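Local coordinates for putative uncharacterized protein (Xanthomonas campestris pv. campestris, PDB 3RQA) that is of unknown function but, as an atypical PilZ-domain protein, is classed with cyclic di-GMP receptors and assembles into a tetramer through a helical bundle, at residues W106-I111 / A171-L176; L23-R28 / R178-Q183; T16-D21 / W158-P163; A43-L48 / E137-P142. All blocks are in the same frame, centred on the assembly; numbering follows the deposited sequence.

In the fold
Along the chain the segments run 16-21, 23-28, 43-48, 106-111, 137-142, 158-163, 171-176 and 178-183. Contacts 2, 3 and 4 tie the N-terminal region to later parts of the chain, while contact 1 joins a barrel turn to the C-terminal helix. All four reach the same six-stranded antiparallel PilZ barrel, onto which the terminal elements are thereby packed. Contacts 1 and 2 share helix 165-185, their centres about 10 Å apart; contact 3, about 10 Å from contact 1, joins helix 12-19 to strand 155-161. Contact 4, centred about 12 Å from contact 1, joins helix 42-55 to strand 139-150 and couples the barrel to a second subunit of the tetramer.

Contact 1. Residues W106-I111 / A171-L176; sequences WSVRGI and ALERHL
The indole of Trp106 and the side chains of Leu172, His175 and Leu176 interlock where a beta turn of the barrel faces helix 165-185. With CG anti to the backbone N (chi1 -168°), the Trp106 ring system reaches toward the helix, and Leu176 lays a methyl over one of its faces: CD2 stands 4.1 Å from the centroid of the five-membered ring of Trp106, 24° off the ring normal, a CH-pi contact. Leu172 comes from another direction, tip to tip with the indole, its CD1 lying 3.5 Å from CZ2 of Trp106. The His175 side chain crosses the indole at about a right angle, with its ring plane inclined at 52° to the six-membered ring and CD2 3.8 Å from CH2 of Trp106.

The two methyls of Leu176 divide the work, for while CD2 covers the indole, CD1 presses against the turn backbone, 3.3 Å from N of Val108. Val108 thus meets Leu176, and Leu172 and Glu173 as well. Its CG2, anti to the backbone N, meets CG of Glu173 at 3.8 Å, and Leu172 CD2 packs against its main chain. The carboxylate of Glu173 is held by Gln169 in the preceding helical turn. Ser107 OG accepts from N of Arg109 at 3.0 Å, an ST turn within the hairpin loop, and it also bonds to Leu18 O.

Strands 101-107 and 110-115 thus present their connecting turn to helix 165-185, while Leu129 of strand 124-129 packs against Trp106 and helix 42-55 meets Ala171 on the same helix.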
# COMPACT_ATOMS: atom_id res chain seq x y z
N TRP C 106 -3.39 -11.35 29.63
CA TRP C 106 -4.18 -10.25 29.11
C TRP C 106 -5.68 -10.26 29.45
O TRP C 106 -6.36 -11.26 29.24
CB TRP C 106 -3.99 -10.25 27.58
CG TRP C 106 -4.46 -9.08 26.81
CD1 TRP C 106 -4.82 -7.85 27.30
CD2 TRP C 106 -4.54 -8.98 25.39
NE1 TRP C 106 -5.11 -7.00 26.26
CE2 TRP C 106 -4.95 -7.67 25.08
CE3 TRP C 106 -4.30 -9.88 24.34
CZ2 TRP C 106 -5.13 -7.23 23.75
CZ3 TRP C 106 -4.48 -9.45 23.02
CH2 TRP C 106 -4.89 -8.13 22.74
N SER C 107 -6.17 -9.13 29.96
CA SER C 107 -7.59 -8.97 30.27
C SER C 107 -7.99 -7.60 29.71
O SER C 107 -7.14 -6.85 29.22
CB SER C 107 -7.84 -8.99 31.79
OG SER C 107 -7.66 -7.70 32.37
N VAL C 108 -9.27 -7.28 29.78
CA VAL C 108 -9.78 -6.02 29.28
C VAL C 108 -9.21 -4.85 30.08
O VAL C 108 -9.12 -3.73 29.57
CB VAL C 108 -11.33 -5.99 29.37
CG1 VAL C 108 -11.77 -6.01 30.81
CG2 VAL C 108 -11.88 -4.76 28.67
N ARG C 109 -8.83 -5.11 31.32
CA ARG C 109 -8.30 -4.08 32.22
C ARG C 109 -6.83 -3.74 32.05
O ARG C 109 -6.43 -2.59 32.21
CB ARG C 109 -8.50 -4.49 33.68
CG ARG C 109 -9.94 -4.68 34.09
CD ARG C 109 -10.01 -5.12 35.54
NE ARG C 109 -11.32 -5.66 35.89
CZ ARG C 109 -11.50 -6.68 36.71
NH1 ARG C 109 -10.45 -7.27 37.27
NH2 ARG C 109 -12.73 -7.13 36.97
N GLY C 110 -6.02 -4.76 31.75
CA GLY C 110 -4.59 -4.56 31.59
C GLY C 110 -3.86 -5.82 31.18
O GLY C 110 -4.48 -6.79 30.70
N ILE C 111 -2.55 -5.82 31.37
CA ILE C 111 -1.72 -6.95 30.98
C ILE C 111 -0.47 -7.13 31.85
O ILE C 111 0.08 -6.17 32.39
CB ILE C 111 -1.31 -6.81 29.48
CG1 ILE C 111 -0.57 -8.05 28.99
CG2 ILE C 111 -0.44 -5.57 29.29
CD1 ILE C 111 -0.36 -8.07 27.48
N ALA C 171 -14.76 -3.83 21.60
CA ALA C 171 -13.96 -4.55 20.61
C ALA C 171 -12.92 -5.43 21.31
O ALA C 171 -12.64 -6.53 20.86
CB ALA C 171 -13.26 -3.56 19.68
N LEU C 172 -12.34 -4.92 22.40
CA LEU C 172 -11.32 -5.69 23.12
C LEU C 172 -11.94 -6.90 23.83
O LEU C 172 -11.37 -8.00 23.83
CB LEU C 172 -10.58 -4.81 24.14
CG LEU C 172 -9.52 -5.48 25.02
CD1 LEU C 172 -8.50 -6.24 24.17
CD2 LEU C 172 -8.83 -4.41 25.87
N GLU C 173 -13.11 -6.68 24.45
CA GLU C 173 -13.78 -7.78 25.15
C GLU C 173 -14.10 -8.88 24.14
O GLU C 173 -13.84 -10.06 24.41
CB GLU C 173 -15.06 -7.28 25.84
CG GLU C 173 -14.82 -6.80 27.26
CD GLU C 173 -16.00 -6.02 27.83
OE1 GLU C 173 -17.15 -6.31 27.45
OE2 GLU C 173 -15.76 -5.13 28.67
N ARG C 174 -14.66 -8.50 22.99
CA ARG C 174 -14.99 -9.49 21.97
C ARG C 174 -13.71 -10.20 21.55
O ARG C 174 -13.67 -11.42 21.44
CB ARG C 174 -15.62 -8.82 20.74
CG ARG C 174 -17.02 -8.29 20.95
CD ARG C 174 -17.43 -7.43 19.76
NE ARG C 174 -18.75 -6.86 19.93
CZ ARG C 174 -19.89 -7.49 19.65
NH1 ARG C 174 -19.87 -8.73 19.18
NH2 ARG C 174 -21.05 -6.88 19.86
N HIS C 175 -12.65 -9.41 21.33
CA HIS C 175 -11.38 -9.99 20.91
C HIS C 175 -10.88 -11.04 21.89
O HIS C 175 -10.51 -12.15 21.49
CB HIS C 175 -10.32 -8.90 20.76
CG HIS C 175 -9.00 -9.44 20.29
ND1 HIS C 175 -8.80 -9.85 18.99
CD2 HIS C 175 -7.86 -9.71 20.96
CE1 HIS C 175 -7.59 -10.37 18.88
NE2 HIS C 175 -7.00 -10.30 20.06
N LEU C 176 -10.87 -10.70 23.18
CA LEU C 176 -10.41 -11.63 24.20
C LEU C 176 -11.31 -12.86 24.25
O LEU C 176 -10.83 -14.00 24.31
CB LEU C 176 -10.38 -10.95 25.57
CG LEU C 176 -9.23 -9.98 25.80
CD1 LEU C 176 -9.39 -9.30 27.17
CD2 LEU C 176 -7.91 -10.74 25.73

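Contact 2. Residues L23-R28 / R178-Q183; sequences LSCELR and RLHRRQ
Leu27 holds its CG in the crowded position between the backbone N and the carbonyl carbon (chi1 67°), and this places CD1 3.9 Å from CD1 of Leu179, the two chains crossing at about a right angle. Leu179 instead has CG anti to its carbonyl carbon, beside the backbone N, which carries its branch toward the strand. One residue further along the helix, His180 turns CG anti to the backbone N (chi1 -177°). Its CB lies 4.0 Å from SG of Cys25, and that sulfur, anti to its own carbonyl carbon and beside the backbone N, sits at the edge of the imidazole, near its plane, 5.2 Å from the ring centroid of His180. Leu23, its CG anti to the backbone N, approaches the same ring obliquely, with CD2 3.7 Å from CD2 of His180.

The helix is the C-terminal helix 165-185, packed across strand 24-34 of the PilZ barrel; the short segment axes cross at 58° and approach to 9.2 Å, and alternate residues Leu23, Cys25 and Leu27 face it. Main-chain hydrogen bonds of Cys25 to Trp106 and of Leu27 to Val104 fix the strand to its neighbour, strand 101-107.

Gln183 extends beyond CG, itself anti to the carbonyl carbon, bringing its terminal amide alongside Cys25, Glu26 and Leu27. Ser24 and Glu26 point off the helix and contact strand 101-107.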
# COMPACT_ATOMS: atom_id res chain seq x y z
N LEU C 23 -12.47 -12.09 32.32
CA LEU C 23 -11.80 -12.99 31.41
C LEU C 23 -10.34 -12.56 31.28
O LEU C 23 -10.05 -11.45 30.85
CB LEU C 23 -12.47 -12.94 30.04
CG LEU C 23 -12.36 -14.19 29.16
CD1 LEU C 23 -12.80 -13.85 27.74
CD2 LEU C 23 -10.93 -14.71 29.16
N SER C 24 -9.44 -13.45 31.68
CA SER C 24 -8.00 -13.17 31.60
C SER C 24 -7.38 -14.31 30.86
O SER C 24 -7.54 -15.45 31.26
CB SER C 24 -7.39 -13.07 33.00
OG SER C 24 -7.92 -11.97 33.71
N CYS C 25 -6.66 -14.00 29.79
CA CYS C 25 -6.02 -15.03 28.98
C CYS C 25 -4.50 -15.01 29.09
O CYS C 25 -3.87 -13.94 29.09
CB CYS C 25 -6.43 -14.86 27.51
SG CYS C 25 -8.21 -14.89 27.21
N GLU C 26 -3.93 -16.21 29.18
CA GLU C 26 -2.49 -16.40 29.27
C GLU C 26 -2.05 -16.89 27.90
O GLU C 26 -2.35 -18.02 27.53
CB GLU C 26 -2.16 -17.45 30.33
CG GLU C 26 -0.69 -17.84 30.45
CD GLU C 26 0.12 -16.83 31.25
OE1 GLU C 26 1.28 -17.15 31.59
OE2 GLU C 26 -0.39 -15.72 31.54
N LEU C 27 -1.35 -16.06 27.14
CA LEU C 27 -0.91 -16.47 25.82
C LEU C 27 0.44 -15.87 25.42
O LEU C 27 0.97 -14.97 26.09
CB LEU C 27 -1.95 -16.09 24.77
CG LEU C 27 -2.18 -14.59 24.52
CD1 LEU C 27 -2.86 -14.37 23.17
CD2 LEU C 27 -3.02 -14.02 25.65
N ARG C 28 1.00 -16.37 24.32
CA ARG C 28 2.27 -15.90 23.81
C ARG C 28 2.04 -15.13 22.52
O ARG C 28 1.38 -15.61 21.61
CB ARG C 28 3.22 -17.08 23.56
CG ARG C 28 4.49 -16.72 22.78
CD ARG C 28 5.48 -17.88 22.73
NE ARG C 28 6.01 -18.20 24.06
CZ ARG C 28 6.95 -17.50 24.67
NH1 ARG C 28 7.48 -16.43 24.09
NH2 ARG C 28 7.36 -17.85 25.89
N ARG C 178 -13.13 -14.19 21.88
CA ARG C 178 -12.81 -15.05 20.74
C ARG C 178 -11.52 -15.84 20.95
O ARG C 178 -11.49 -17.06 20.79
CB ARG C 178 -12.65 -14.26 19.44
CG ARG C 178 -13.90 -13.61 18.91
CD ARG C 178 -13.73 -13.27 17.44
NE ARG C 178 -14.32 -11.98 17.13
CZ ARG C 178 -13.73 -10.81 17.39
NH1 ARG C 178 -14.34 -9.67 17.08
NH2 ARG C 178 -12.52 -10.79 17.93
N LEU C 179 -10.44 -15.15 21.30
CA LEU C 179 -9.16 -15.81 21.52
C LEU C 179 -9.30 -16.96 22.49
O LEU C 179 -8.68 -18.02 22.32
CB LEU C 179 -8.12 -14.82 22.08
CG LEU C 179 -7.49 -13.79 21.15
CD1 LEU C 179 -6.35 -13.09 21.88
CD2 LEU C 179 -6.96 -14.47 19.90
N HIS C 180 -10.11 -16.75 23.52
CA HIS C 180 -10.32 -17.76 24.55
C HIS C 180 -11.01 -19.02 24.05
O HIS C 180 -10.55 -20.14 24.31
CB HIS C 180 -11.10 -17.16 25.72
CG HIS C 180 -11.30 -18.11 26.85
ND1 HIS C 180 -12.20 -19.15 26.80
CD2 HIS C 180 -10.67 -18.22 28.05
CE1 HIS C 180 -12.12 -19.86 27.91
NE2 HIS C 180 -11.19 -19.32 28.68
N ARG C 181 -12.12 -18.87 23.33
CA ARG C 181 -12.83 -20.04 22.84
C ARG C 181 -11.98 -20.78 21.83
O ARG C 181 -12.05 -22.00 21.74
CB ARG C 181 -14.17 -19.65 22.20
CG ARG C 181 -14.08 -18.97 20.86
CD ARG C 181 -15.48 -18.66 20.34
NE ARG C 181 -15.45 -17.86 19.12
CZ ARG C 181 -16.44 -17.06 18.73
NH1 ARG C 181 -17.53 -16.96 19.48
NH2 ARG C 181 -16.33 -16.36 17.61
N ARG C 182 -11.15 -20.05 21.09
CA ARG C 182 -10.29 -20.67 20.10
C ARG C 182 -9.17 -21.47 20.77
O ARG C 182 -8.89 -22.60 20.37
CB ARG C 182 -9.71 -19.62 19.14
CG ARG C 182 -9.00 -20.23 17.94
CD ARG C 182 -8.94 -19.30 16.72
NE ARG C 182 -8.00 -18.19 16.89
CZ ARG C 182 -8.30 -17.00 17.39
NH1 ARG C 182 -9.54 -16.74 17.79
NH2 ARG C 182 -7.37 -16.06 17.49
N GLN C 183 -8.53 -20.90 21.80
CA GLN C 183 -7.46 -21.62 22.49
C GLN C 183 -8.03 -22.91 23.06
O GLN C 183 -7.41 -23.97 22.99
CB GLN C 183 -6.87 -20.75 23.61
CG GLN C 183 -5.87 -19.65 23.11
CD GLN C 183 -5.43 -18.68 24.22
OE1 GLN C 183 -6.16 -17.72 24.56
NE2 GLN C 183 -4.25 -18.93 24.80

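Contact 3. Residues T16-D21 / W158-P163; sequences TELFAD and WLRFAP
Glu17 and Arg160 form the polar half of the first shell, a salt bridge gripped through one carboxylate oxygen. NE of Arg160 donates to OE2 of Glu17 at 3.0 Å with an N-H...O angle of 159°, meeting the oxygen nearly along its C-O axis. NH2 of Arg160 adds a weak bond to the same OE2 at 3.4 Å. OE2 meets the guanidinium edge in its plane, and the carboxylate and guanidinium planes, only 19° apart, are nearly coplanar. Arg160 starts with CG anti to the backbone N and bends at chi2 and chi3 to bring NE to the helix, while Glu17 runs extended to meet it.

Leu18 makes the apolar half. Its CD1 rests 3.4 Å from O of Leu159 and also touches CB of Trp158, near the plane of the indole, whereas CD2 packs 3.8 Å from CB of Arg160. Phe19 adds a looser oblique meeting, CE2 to CD1 of Trp158 at 4.4 Å.

In the second shell, NE1 of Trp158 is bonded to Asp15 OD2, which helps to orient the indole. Ala20 O, just after helix 12-19, is taken up by Arg109 NH1 of the strand turn.

Helix 12-19 is therefore tied to strand 155-161 of the barrel by an apolar patch beside a charged pair, and the carboxylate of the exposed Glu17 is probably kept ionised by the guanidinium it faces.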
# COMPACT_ATOMS: atom_id res chain seq x y z
N THR C 16 -4.77 -9.04 41.20
CA THR C 16 -6.18 -9.06 41.53
C THR C 16 -6.90 -7.91 40.81
O THR C 16 -7.96 -8.12 40.21
CB THR C 16 -6.40 -8.95 43.06
OG1 THR C 16 -5.99 -10.18 43.69
CG2 THR C 16 -7.86 -8.67 43.39
N GLU C 17 -6.33 -6.71 40.85
CA GLU C 17 -6.96 -5.58 40.19
C GLU C 17 -7.21 -5.84 38.70
O GLU C 17 -8.29 -5.58 38.18
CB GLU C 17 -6.10 -4.32 40.33
CG GLU C 17 -6.77 -3.07 39.76
CD GLU C 17 -5.98 -1.80 40.00
OE1 GLU C 17 -5.39 -1.65 41.10
OE2 GLU C 17 -5.97 -0.93 39.10
N LEU C 18 -6.19 -6.35 38.02
CA LEU C 18 -6.28 -6.61 36.59
C LEU C 18 -7.08 -7.84 36.15
O LEU C 18 -7.82 -7.78 35.17
CB LEU C 18 -4.87 -6.71 35.98
CG LEU C 18 -3.98 -5.46 36.05
CD1 LEU C 18 -2.65 -5.75 35.38
CD2 LEU C 18 -4.68 -4.27 35.38
N PHE C 19 -6.94 -8.94 36.88
CA PHE C 19 -7.59 -10.18 36.47
C PHE C 19 -8.75 -10.77 37.26
O PHE C 19 -9.45 -11.65 36.73
CB PHE C 19 -6.51 -11.25 36.31
CG PHE C 19 -5.29 -10.76 35.58
CD1 PHE C 19 -5.38 -10.37 34.25
CD2 PHE C 19 -4.06 -10.68 36.23
CE1 PHE C 19 -4.26 -9.90 33.57
CE2 PHE C 19 -2.93 -10.22 35.56
CZ PHE C 19 -3.04 -9.83 34.22
N ALA C 20 -8.98 -10.32 38.48
CA ALA C 20 -10.08 -10.89 39.26
C ALA C 20 -11.46 -10.63 38.64
O ALA C 20 -11.77 -9.51 38.23
CB ALA C 20 -10.04 -10.37 40.69
N ASP C 21 -12.27 -11.68 38.58
CA ASP C 21 -13.64 -11.60 38.07
C ASP C 21 -13.78 -11.06 36.64
O ASP C 21 -14.75 -10.38 36.31
CB ASP C 21 -14.52 -10.74 39.00
CG ASP C 21 -14.56 -11.28 40.43
OD1 ASP C 21 -14.48 -12.51 40.59
OD2 ASP C 21 -14.69 -10.48 41.38
N TRP C 158 3.01 -5.09 35.53
CA TRP C 158 1.56 -5.22 35.55
C TRP C 158 1.11 -3.85 35.09
O TRP C 158 1.34 -2.85 35.76
CB TRP C 158 1.05 -5.50 36.97
CG TRP C 158 1.23 -6.92 37.40
CD1 TRP C 158 0.25 -7.87 37.54
CD2 TRP C 158 2.46 -7.56 37.75
NE1 TRP C 158 0.80 -9.06 37.95
CE2 TRP C 158 2.15 -8.90 38.08
CE3 TRP C 158 3.80 -7.14 37.81
CZ2 TRP C 158 3.13 -9.83 38.47
CZ3 TRP C 158 4.77 -8.06 38.20
CH2 TRP C 158 4.43 -9.39 38.52
N LEU C 159 0.52 -3.80 33.91
CA LEU C 159 0.05 -2.55 33.35
C LEU C 159 -1.48 -2.48 33.31
O LEU C 159 -2.15 -3.44 32.92
CB LEU C 159 0.59 -2.37 31.92
CG LEU C 159 2.09 -2.34 31.58
CD1 LEU C 159 2.78 -1.27 32.40
CD2 LEU C 159 2.71 -3.69 31.82
N ARG C 160 -2.03 -1.34 33.72
CA ARG C 160 -3.47 -1.12 33.70
C ARG C 160 -3.75 -0.13 32.58
O ARG C 160 -3.20 0.98 32.60
CB ARG C 160 -3.95 -0.54 35.03
CG ARG C 160 -5.46 -0.37 35.08
CD ARG C 160 -5.84 1.00 35.59
NE ARG C 160 -5.60 1.16 37.02
CZ ARG C 160 -4.94 2.18 37.56
NH1 ARG C 160 -4.44 3.13 36.78
NH2 ARG C 160 -4.79 2.26 38.87
N PHE C 161 -4.58 -0.52 31.62
CA PHE C 161 -4.89 0.36 30.49
C PHE C 161 -5.64 1.60 30.96
O PHE C 161 -6.41 1.53 31.92
CB PHE C 161 -5.74 -0.36 29.41
CG PHE C 161 -5.16 -1.67 28.93
CD1 PHE C 161 -3.85 -1.75 28.46
CD2 PHE C 161 -5.94 -2.83 28.95
CE1 PHE C 161 -3.31 -2.96 28.03
CE2 PHE C 161 -5.41 -4.05 28.52
CZ PHE C 161 -4.10 -4.12 28.06
N ALA C 162 -5.39 2.72 30.30
CA ALA C 162 -6.10 3.95 30.61
C ALA C 162 -7.51 3.66 30.06
O ALA C 162 -7.66 2.77 29.22
CB ALA C 162 -5.47 5.13 29.87
N PRO C 163 -8.55 4.38 30.53
CA PRO C 163 -9.89 4.10 30.01
C PRO C 163 -9.90 3.95 28.50
O PRO C 163 -9.39 4.80 27.78
CB PRO C 163 -10.69 5.31 30.48
CG PRO C 163 -10.06 5.58 31.81
CD PRO C 163 -8.58 5.48 31.51

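Contact 4. Residues A43-L48 / E137-P142; sequences ATAETL and ELLQLP
Two donors grip the carbonyl oxygen of Ala43, both from Thr47 one helical turn on: N bonds to Ala43 O at 2.8 Å and OG1 bonds to Ala43 O at 2.7 Å. The hydroxyl comes in above the carbonyl plane, 31° out of it, as a threonine does when it folds back on its own helix. This bond stays within helix 42-55.

The face that does cross is apolar. Ala45, with no side chain beyond CB, allows a close approach, and its CB lies 3.5 Å from CD1 of Leu139. Leu139 reaches there with CG anti to the backbone N (chi1 179°). A second strand residue, Leu141, touches the same CB more loosely through CD2. Leu48, a turn later in the helix, also has CG anti to the backbone N and sets CD2 against the backbone where strand 139-150 begins, 3.6 Å from O of Leu138 and 4.0 Å from CB of Leu139.

Glu137 bends at chi2, so that its CG packs 4.1 Å from CD2 of Leu48 while its carboxylate turns to other partners: OE1 takes a weak bond from N of Leu138 and a salt bridge from NE of Arg90 of the second subunit. From its helix 73-95 that subunit also supplies Leu83 against Leu48 and Leu87 against Glu137.

The short axes of helix and strand approach to 8.4 Å at 140° between their directions. This is helix-on-barrel packing, with Leu168 of helix 165-185 closing on Ala45 and Leu141, where the PilZ domain abuts a long helix that probably belongs to the tetramer's bundle.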
# COMPACT_ATOMS: atom_id res chain seq x y z
N ALA C 43 -10.25 5.02 18.42
CA ALA C 43 -10.88 4.59 17.17
C ALA C 43 -9.94 3.76 16.28
O ALA C 43 -10.38 2.83 15.61
CB ALA C 43 -11.38 5.81 16.41
N THR C 44 -8.66 4.09 16.27
CA THR C 44 -7.69 3.34 15.47
C THR C 44 -7.56 1.94 16.04
O THR C 44 -7.57 0.95 15.31
CB THR C 44 -6.30 4.03 15.48
OG1 THR C 44 -6.41 5.34 14.93
CG2 THR C 44 -5.30 3.22 14.65
N ALA C 45 -7.43 1.86 17.36
CA ALA C 45 -7.32 0.57 18.04
C ALA C 45 -8.62 -0.21 17.81
O ALA C 45 -8.58 -1.37 17.39
CB ALA C 45 -7.08 0.78 19.54
N GLU C 46 -9.76 0.42 18.06
CA GLU C 46 -11.05 -0.25 17.85
C GLU C 46 -11.20 -0.75 16.42
O GLU C 46 -11.62 -1.89 16.19
CB GLU C 46 -12.23 0.69 18.19
CG GLU C 46 -13.60 0.13 17.80
CD GLU C 46 -14.78 1.00 18.23
OE1 GLU C 46 -14.57 2.20 18.51
OE2 GLU C 46 -15.92 0.49 18.28
N THR C 47 -10.86 0.09 15.45
CA THR C 47 -10.98 -0.28 14.05
C THR C 47 -10.09 -1.47 13.73
O THR C 47 -10.50 -2.38 13.02
CB THR C 47 -10.63 0.90 13.12
OG1 THR C 47 -11.59 1.95 13.32
CG2 THR C 47 -10.67 0.46 11.65
N LEU C 48 -8.88 -1.46 14.26
CA LEU C 48 -7.96 -2.56 14.04
C LEU C 48 -8.56 -3.89 14.54
O LEU C 48 -8.56 -4.88 13.82
CB LEU C 48 -6.63 -2.29 14.79
CG LEU C 48 -5.74 -3.52 14.99
CD1 LEU C 48 -5.43 -4.16 13.64
CD2 LEU C 48 -4.45 -3.12 15.72
N GLU C 137 0.42 -5.43 12.13
CA GLU C 137 -0.02 -4.16 12.68
C GLU C 137 -0.06 -4.25 14.19
O GLU C 137 -0.39 -5.30 14.76
CB GLU C 137 -1.40 -3.77 12.14
CG GLU C 137 -1.87 -2.41 12.65
CD GLU C 137 -1.10 -1.25 12.06
OE1 GLU C 137 0.15 -1.27 12.08
OE2 GLU C 137 -1.75 -0.29 11.59
N LEU C 138 0.28 -3.16 14.85
CA LEU C 138 0.30 -3.17 16.31
C LEU C 138 -0.84 -2.44 16.97
O LEU C 138 -1.33 -1.42 16.48
CB LEU C 138 1.64 -2.60 16.81
CG LEU C 138 2.89 -3.32 16.27
CD1 LEU C 138 4.15 -2.75 16.92
CD2 LEU C 138 2.77 -4.80 16.56
N LEU C 139 -1.29 -3.00 18.08
CA LEU C 139 -2.33 -2.41 18.88
C LEU C 139 -1.54 -1.66 19.96
O LEU C 139 -0.72 -2.27 20.66
CB LEU C 139 -3.20 -3.50 19.51
CG LEU C 139 -4.35 -3.04 20.43
CD1 LEU C 139 -5.46 -2.37 19.59
CD2 LEU C 139 -4.90 -4.24 21.20
N GLN C 140 -1.74 -0.36 20.09
CA GLN C 140 -1.04 0.39 21.12
C GLN C 140 -2.08 0.86 22.11
O GLN C 140 -3.09 1.43 21.72
CB GLN C 140 -0.29 1.59 20.55
CG GLN C 140 0.81 1.22 19.57
CD GLN C 140 1.91 2.27 19.50
OE1 GLN C 140 2.85 2.15 18.72
NE2 GLN C 140 1.79 3.30 20.33
N LEU C 141 -1.82 0.62 23.39
CA LEU C 141 -2.75 1.01 24.44
C LEU C 141 -2.07 1.76 25.59
O LEU C 141 -1.25 1.19 26.31
CB LEU C 141 -3.45 -0.23 25.00
CG LEU C 141 -4.26 -1.09 24.01
CD1 LEU C 141 -4.92 -2.25 24.75
CD2 LEU C 141 -5.31 -0.23 23.32
N PRO C 142 -2.38 3.06 25.75
CA PRO C 142 -1.79 3.85 26.84
C PRO C 142 -2.07 3.12 28.16
O PRO C 142 -3.16 2.58 28.35
CB PRO C 142 -2.55 5.17 26.75
CG PRO C 142 -2.74 5.32 25.27
CD PRO C 142 -3.14 3.91 24.83